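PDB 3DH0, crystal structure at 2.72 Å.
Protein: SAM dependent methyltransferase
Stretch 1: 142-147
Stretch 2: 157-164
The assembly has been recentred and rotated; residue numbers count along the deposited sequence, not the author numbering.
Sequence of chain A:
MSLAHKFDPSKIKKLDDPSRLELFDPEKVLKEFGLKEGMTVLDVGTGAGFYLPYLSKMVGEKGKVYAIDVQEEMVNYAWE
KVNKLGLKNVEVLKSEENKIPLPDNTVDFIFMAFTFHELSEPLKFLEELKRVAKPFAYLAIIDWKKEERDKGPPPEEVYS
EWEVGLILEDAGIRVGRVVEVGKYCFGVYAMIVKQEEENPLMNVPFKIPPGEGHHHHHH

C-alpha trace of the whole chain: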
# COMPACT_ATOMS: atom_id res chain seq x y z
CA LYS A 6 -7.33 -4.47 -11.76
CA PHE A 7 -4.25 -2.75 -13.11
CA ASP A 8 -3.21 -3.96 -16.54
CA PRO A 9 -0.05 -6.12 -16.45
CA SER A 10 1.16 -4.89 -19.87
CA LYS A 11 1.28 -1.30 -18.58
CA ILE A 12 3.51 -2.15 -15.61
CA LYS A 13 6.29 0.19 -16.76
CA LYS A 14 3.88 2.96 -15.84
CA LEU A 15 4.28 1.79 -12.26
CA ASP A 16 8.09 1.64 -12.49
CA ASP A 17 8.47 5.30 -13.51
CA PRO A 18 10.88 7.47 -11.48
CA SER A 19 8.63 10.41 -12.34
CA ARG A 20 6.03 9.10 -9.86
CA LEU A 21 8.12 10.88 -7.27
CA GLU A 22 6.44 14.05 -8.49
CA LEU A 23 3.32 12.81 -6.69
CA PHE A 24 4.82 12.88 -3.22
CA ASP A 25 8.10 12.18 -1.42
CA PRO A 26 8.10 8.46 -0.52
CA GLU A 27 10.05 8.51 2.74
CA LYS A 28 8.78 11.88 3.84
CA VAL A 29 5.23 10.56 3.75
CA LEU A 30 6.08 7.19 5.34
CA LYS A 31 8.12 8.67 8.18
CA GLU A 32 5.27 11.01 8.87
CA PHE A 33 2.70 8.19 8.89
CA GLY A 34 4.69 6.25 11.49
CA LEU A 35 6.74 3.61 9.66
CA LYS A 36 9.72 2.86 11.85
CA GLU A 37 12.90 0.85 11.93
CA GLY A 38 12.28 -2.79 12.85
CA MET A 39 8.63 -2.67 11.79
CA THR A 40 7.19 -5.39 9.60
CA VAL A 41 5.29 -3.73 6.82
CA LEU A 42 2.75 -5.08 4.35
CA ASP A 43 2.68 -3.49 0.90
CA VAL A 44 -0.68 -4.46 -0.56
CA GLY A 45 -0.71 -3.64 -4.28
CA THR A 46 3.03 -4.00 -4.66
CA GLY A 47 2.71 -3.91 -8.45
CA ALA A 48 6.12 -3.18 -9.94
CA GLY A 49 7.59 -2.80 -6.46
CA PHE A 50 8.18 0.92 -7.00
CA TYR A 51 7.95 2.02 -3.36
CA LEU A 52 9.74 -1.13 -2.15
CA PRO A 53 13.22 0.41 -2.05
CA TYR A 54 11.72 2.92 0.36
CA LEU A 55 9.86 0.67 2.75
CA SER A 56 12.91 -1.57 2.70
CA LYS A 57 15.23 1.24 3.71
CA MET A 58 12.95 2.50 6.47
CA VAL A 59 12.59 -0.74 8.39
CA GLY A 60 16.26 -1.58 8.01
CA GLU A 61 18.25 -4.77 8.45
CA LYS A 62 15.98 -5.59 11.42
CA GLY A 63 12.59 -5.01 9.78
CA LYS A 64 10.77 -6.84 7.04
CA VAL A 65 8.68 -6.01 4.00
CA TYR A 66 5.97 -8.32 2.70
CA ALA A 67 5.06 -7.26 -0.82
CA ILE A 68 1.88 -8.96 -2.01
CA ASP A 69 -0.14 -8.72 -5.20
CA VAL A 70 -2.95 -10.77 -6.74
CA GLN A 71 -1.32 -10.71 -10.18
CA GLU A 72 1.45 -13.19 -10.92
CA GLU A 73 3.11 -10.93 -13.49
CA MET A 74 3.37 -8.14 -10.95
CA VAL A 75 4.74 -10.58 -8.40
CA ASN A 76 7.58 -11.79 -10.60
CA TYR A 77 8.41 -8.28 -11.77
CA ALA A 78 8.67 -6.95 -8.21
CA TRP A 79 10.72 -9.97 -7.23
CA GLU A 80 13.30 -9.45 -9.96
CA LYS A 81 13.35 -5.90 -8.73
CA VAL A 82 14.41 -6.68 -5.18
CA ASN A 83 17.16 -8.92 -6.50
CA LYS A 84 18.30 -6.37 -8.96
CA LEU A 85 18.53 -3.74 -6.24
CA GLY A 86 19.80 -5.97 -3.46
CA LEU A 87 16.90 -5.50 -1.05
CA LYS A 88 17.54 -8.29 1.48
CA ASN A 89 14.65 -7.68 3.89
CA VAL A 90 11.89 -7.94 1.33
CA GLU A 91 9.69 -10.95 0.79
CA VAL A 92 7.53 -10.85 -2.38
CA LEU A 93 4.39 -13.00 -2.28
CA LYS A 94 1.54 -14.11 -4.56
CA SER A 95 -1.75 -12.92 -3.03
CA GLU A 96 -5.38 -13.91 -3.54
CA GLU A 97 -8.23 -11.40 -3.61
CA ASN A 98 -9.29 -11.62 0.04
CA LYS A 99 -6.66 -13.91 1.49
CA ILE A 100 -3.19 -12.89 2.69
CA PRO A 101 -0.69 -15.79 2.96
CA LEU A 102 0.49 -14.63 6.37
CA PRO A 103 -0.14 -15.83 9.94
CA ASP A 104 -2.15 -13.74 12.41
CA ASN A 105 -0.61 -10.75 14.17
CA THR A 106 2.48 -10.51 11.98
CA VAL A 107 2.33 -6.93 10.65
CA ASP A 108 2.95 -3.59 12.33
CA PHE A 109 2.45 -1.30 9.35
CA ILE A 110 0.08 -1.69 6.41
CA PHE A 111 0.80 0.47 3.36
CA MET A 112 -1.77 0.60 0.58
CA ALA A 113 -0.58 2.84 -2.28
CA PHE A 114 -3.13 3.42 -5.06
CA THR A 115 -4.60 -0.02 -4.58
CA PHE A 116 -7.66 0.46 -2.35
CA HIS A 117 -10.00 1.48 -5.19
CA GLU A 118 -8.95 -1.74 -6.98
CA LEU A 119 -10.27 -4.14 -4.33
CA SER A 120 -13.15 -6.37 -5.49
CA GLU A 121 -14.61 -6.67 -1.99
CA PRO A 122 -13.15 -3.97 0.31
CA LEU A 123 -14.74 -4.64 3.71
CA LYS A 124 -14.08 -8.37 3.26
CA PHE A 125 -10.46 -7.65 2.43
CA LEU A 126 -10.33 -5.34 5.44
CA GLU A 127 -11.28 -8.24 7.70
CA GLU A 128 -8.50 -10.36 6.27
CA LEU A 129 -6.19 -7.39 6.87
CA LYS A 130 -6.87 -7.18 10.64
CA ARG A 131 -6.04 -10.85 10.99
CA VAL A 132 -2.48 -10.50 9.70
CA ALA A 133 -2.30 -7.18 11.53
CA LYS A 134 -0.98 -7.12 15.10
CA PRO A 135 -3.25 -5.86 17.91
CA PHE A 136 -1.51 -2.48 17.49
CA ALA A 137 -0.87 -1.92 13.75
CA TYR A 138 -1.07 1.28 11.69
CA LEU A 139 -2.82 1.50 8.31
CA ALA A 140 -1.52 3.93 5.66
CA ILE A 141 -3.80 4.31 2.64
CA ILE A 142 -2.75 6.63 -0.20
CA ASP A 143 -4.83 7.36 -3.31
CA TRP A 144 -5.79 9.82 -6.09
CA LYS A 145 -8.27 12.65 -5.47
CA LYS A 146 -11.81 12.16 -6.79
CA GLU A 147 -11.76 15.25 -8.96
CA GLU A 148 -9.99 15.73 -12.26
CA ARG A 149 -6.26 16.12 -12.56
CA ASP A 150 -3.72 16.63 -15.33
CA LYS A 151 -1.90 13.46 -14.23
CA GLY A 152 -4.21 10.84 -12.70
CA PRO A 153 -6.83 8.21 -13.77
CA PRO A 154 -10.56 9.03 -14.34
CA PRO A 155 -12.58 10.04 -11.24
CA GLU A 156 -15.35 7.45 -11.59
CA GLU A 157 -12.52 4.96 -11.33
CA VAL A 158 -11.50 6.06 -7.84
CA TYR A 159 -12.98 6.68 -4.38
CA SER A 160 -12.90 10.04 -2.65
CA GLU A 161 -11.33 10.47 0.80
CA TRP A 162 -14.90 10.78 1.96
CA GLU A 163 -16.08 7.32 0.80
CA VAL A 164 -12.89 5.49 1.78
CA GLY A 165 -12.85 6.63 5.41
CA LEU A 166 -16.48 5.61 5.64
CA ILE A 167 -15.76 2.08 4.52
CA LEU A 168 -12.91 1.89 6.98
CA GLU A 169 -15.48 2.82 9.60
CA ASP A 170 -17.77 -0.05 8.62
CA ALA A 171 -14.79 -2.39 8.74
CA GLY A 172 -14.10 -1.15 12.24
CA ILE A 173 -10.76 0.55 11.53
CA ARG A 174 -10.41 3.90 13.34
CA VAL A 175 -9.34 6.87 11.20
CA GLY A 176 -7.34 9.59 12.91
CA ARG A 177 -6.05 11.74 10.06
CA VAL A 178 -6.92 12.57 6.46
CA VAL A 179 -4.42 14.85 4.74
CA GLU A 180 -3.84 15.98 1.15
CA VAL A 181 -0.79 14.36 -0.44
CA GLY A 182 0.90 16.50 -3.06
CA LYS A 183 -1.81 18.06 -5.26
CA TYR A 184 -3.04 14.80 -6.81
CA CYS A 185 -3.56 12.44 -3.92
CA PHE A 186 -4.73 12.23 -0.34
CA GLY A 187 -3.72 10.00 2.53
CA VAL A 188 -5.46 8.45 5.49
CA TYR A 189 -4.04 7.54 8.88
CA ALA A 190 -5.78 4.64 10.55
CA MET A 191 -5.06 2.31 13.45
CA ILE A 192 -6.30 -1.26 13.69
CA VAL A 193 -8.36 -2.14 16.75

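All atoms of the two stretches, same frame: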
# COMPACT_ATOMS: atom_id res chain seq x y z
N ILE A 142 -2.99 5.48 0.67
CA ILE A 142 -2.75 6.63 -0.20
C ILE A 142 -3.38 6.47 -1.59
O ILE A 142 -3.12 5.49 -2.28
CB ILE A 142 -1.22 6.88 -0.38
CG1 ILE A 142 -0.60 7.25 0.97
CG2 ILE A 142 -0.98 8.00 -1.39
CD1 ILE A 142 0.87 7.62 0.90
N ASP A 143 -4.20 7.44 -1.99
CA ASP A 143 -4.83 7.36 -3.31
C ASP A 143 -5.13 8.69 -4.01
O ASP A 143 -5.06 9.75 -3.40
CB ASP A 143 -6.10 6.52 -3.25
CG ASP A 143 -6.21 5.56 -4.42
OD1 ASP A 143 -5.93 5.99 -5.56
OD2 ASP A 143 -6.57 4.38 -4.20
N TRP A 144 -5.48 8.63 -5.30
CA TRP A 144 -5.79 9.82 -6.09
C TRP A 144 -7.04 10.51 -5.60
O TRP A 144 -7.92 9.86 -5.03
CB TRP A 144 -6.04 9.47 -7.56
CG TRP A 144 -4.94 8.77 -8.26
CD1 TRP A 144 -4.86 7.44 -8.53
CD2 TRP A 144 -3.77 9.37 -8.82
NE1 TRP A 144 -3.71 7.17 -9.23
CE2 TRP A 144 -3.02 8.34 -9.43
CE3 TRP A 144 -3.28 10.68 -8.88
CZ2 TRP A 144 -1.81 8.58 -10.08
CZ3 TRP A 144 -2.08 10.92 -9.53
CH2 TRP A 144 -1.36 9.88 -10.12
N LYS A 145 -7.12 11.82 -5.86
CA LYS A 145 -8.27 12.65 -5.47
C LYS A 145 -9.44 12.28 -6.39
O LYS A 145 -9.23 11.79 -7.50
CB LYS A 145 -7.91 14.13 -5.63
CG LYS A 145 -8.17 14.98 -4.40
CD LYS A 145 -6.93 15.16 -3.54
CE LYS A 145 -6.10 16.37 -3.99
NZ LYS A 145 -4.87 16.57 -3.17
N LYS A 146 -10.67 12.51 -5.95
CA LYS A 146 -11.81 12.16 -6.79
C LYS A 146 -12.34 13.34 -7.59
O LYS A 146 -13.55 13.55 -7.69
CB LYS A 146 -12.97 11.56 -5.98
CG LYS A 146 -13.91 10.70 -6.84
CD LYS A 146 -15.23 10.43 -6.14
CE LYS A 146 -15.83 9.09 -6.56
NZ LYS A 146 -15.85 8.89 -8.03
N GLU A 147 -11.42 14.11 -8.14
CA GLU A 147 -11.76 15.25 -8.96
C GLU A 147 -11.11 14.93 -10.29
O GLU A 147 -11.02 13.76 -10.69
CB GLU A 147 -11.16 16.51 -8.38
CG GLU A 147 -9.66 16.48 -8.25
CD GLU A 147 -9.19 17.24 -7.04
OE1 GLU A 147 -8.13 17.90 -7.12
OE2 GLU A 147 -9.87 17.17 -5.99
N GLU A 157 -13.32 6.14 -11.56
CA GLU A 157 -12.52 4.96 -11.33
C GLU A 157 -11.90 4.94 -9.93
O GLU A 157 -11.26 3.96 -9.54
CB GLU A 157 -11.42 4.87 -12.39
CG GLU A 157 -11.92 4.54 -13.80
CD GLU A 157 -11.16 3.34 -14.40
OE1 GLU A 157 -9.90 3.33 -14.29
OE2 GLU A 157 -11.81 2.43 -14.98
N VAL A 158 -12.10 5.99 -9.16
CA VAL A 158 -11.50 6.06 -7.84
C VAL A 158 -12.52 6.47 -6.78
O VAL A 158 -13.62 6.92 -7.11
CB VAL A 158 -10.34 7.09 -7.82
CG1 VAL A 158 -10.90 8.52 -7.92
CG2 VAL A 158 -9.52 6.94 -6.55
N TYR A 159 -12.14 6.29 -5.51
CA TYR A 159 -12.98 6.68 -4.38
C TYR A 159 -12.50 8.06 -3.97
O TYR A 159 -11.42 8.50 -4.37
CB TYR A 159 -12.74 5.79 -3.16
CG TYR A 159 -13.21 4.35 -3.23
CD1 TYR A 159 -12.29 3.31 -3.18
CD2 TYR A 159 -14.56 4.04 -3.27
CE1 TYR A 159 -12.71 1.99 -3.17
CE2 TYR A 159 -14.99 2.72 -3.26
CZ TYR A 159 -14.06 1.70 -3.21
OH TYR A 159 -14.47 0.39 -3.19
N SER A 160 -13.29 8.74 -3.16
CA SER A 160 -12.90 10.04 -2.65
C SER A 160 -12.56 9.79 -1.19
O SER A 160 -13.09 8.84 -0.59
CB SER A 160 -14.06 11.03 -2.73
OG SER A 160 -15.02 10.75 -1.73
N GLU A 161 -11.70 10.61 -0.60
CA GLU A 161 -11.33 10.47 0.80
C GLU A 161 -12.58 10.27 1.65
O GLU A 161 -12.57 9.58 2.66
CB GLU A 161 -10.61 11.72 1.29
CG GLU A 161 -11.42 12.98 1.09
CD GLU A 161 -10.93 13.83 -0.08
OE1 GLU A 161 -10.80 13.28 -1.20
OE2 GLU A 161 -10.67 15.05 0.14
N TRP A 162 -13.66 10.88 1.22
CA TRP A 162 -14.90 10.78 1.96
C TRP A 162 -15.39 9.33 2.00
O TRP A 162 -15.54 8.76 3.08
CB TRP A 162 -15.91 11.74 1.33
CG TRP A 162 -15.38 13.17 1.33
CD1 TRP A 162 -15.16 13.95 2.44
CD2 TRP A 162 -14.95 13.96 0.20
NE1 TRP A 162 -14.63 15.17 2.06
CE2 TRP A 162 -14.49 15.20 0.70
CE3 TRP A 162 -14.91 13.73 -1.19
CZ2 TRP A 162 -13.99 16.23 -0.15
CZ3 TRP A 162 -14.41 14.76 -2.04
CH2 TRP A 162 -13.96 15.99 -1.51
N GLU A 163 -15.61 8.71 0.85
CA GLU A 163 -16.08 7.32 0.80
C GLU A 163 -15.14 6.36 1.54
O GLU A 163 -15.56 5.63 2.43
CB GLU A 163 -16.21 6.84 -0.64
CG GLU A 163 -17.25 7.54 -1.46
CD GLU A 163 -16.76 7.80 -2.86
OE1 GLU A 163 -15.76 8.54 -2.98
OE2 GLU A 163 -17.34 7.27 -3.83
N VAL A 164 -13.87 6.35 1.15
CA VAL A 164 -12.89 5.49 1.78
C VAL A 164 -13.01 5.45 3.31
O VAL A 164 -13.28 4.40 3.88
CB VAL A 164 -11.45 5.93 1.40
CG1 VAL A 164 -10.43 5.01 2.08
CG2 VAL A 164 -11.29 5.89 -0.10

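A single lysine carries most of stretch 1's share of this contact, and the only hydrogen bond between the two stretches is a weak one made by its amino group. Lys 146 points its CB toward stretch 2 and extends with chi1 to chi3 all near t; chi4 then turns to m, bringing Lys 146 NZ to 3.1 Å from Val 158 O. A long aliphatic chain suits this place because it can cover apolar surface before delivering its charge to a carbonyl. Along the way Lys 146 CG lies 3.9 Å from Val 158 CG1, and Lys 146 CB lies 3.5 Å from Ser 160 CB.

The CA atoms come nearest at Lys 146 CA and Ser 160 CA, 4.8 Å apart, just after the strand of residues 142-144 has given way to loop and just before a helix begins at Glu 161. No backbone-to-backbone hydrogen bond joins the two stretches, so side-chain packing does much of the work.

Val 158 is the hub of the contact. Val 158 CG2 sits 3.7 Å from Trp 144 O, 3.8 Å from Asp 143 OD1 and 4.4 Å from Trp 144 CB, an apolar pair, while Val 158 CG1 lies 3.7 Å from Lys 145 O. A compact, branched side chain can touch several neighbors at once, but it offers these oxygens no hydrogen bond. Asp 143 OD1 instead accepts from Trp 144 N at 2.7 Å.

Ser 160 caps the helix: Ser 160 OG accepts a weak bond from Glu 163 N at 3.3 Å, and another from the less securely placed Trp 162 N. A short hydroxyl side chain can reach these amides at the helix start. Glu 163 OE1 accepts from Ser 160 N at 2.5 Å, a very short distance, and from Ser 160 OG at 2.6 Å. Glu 163 OE2 approaches Lys 146 CE at 3.6 Å, a contact, not a bond.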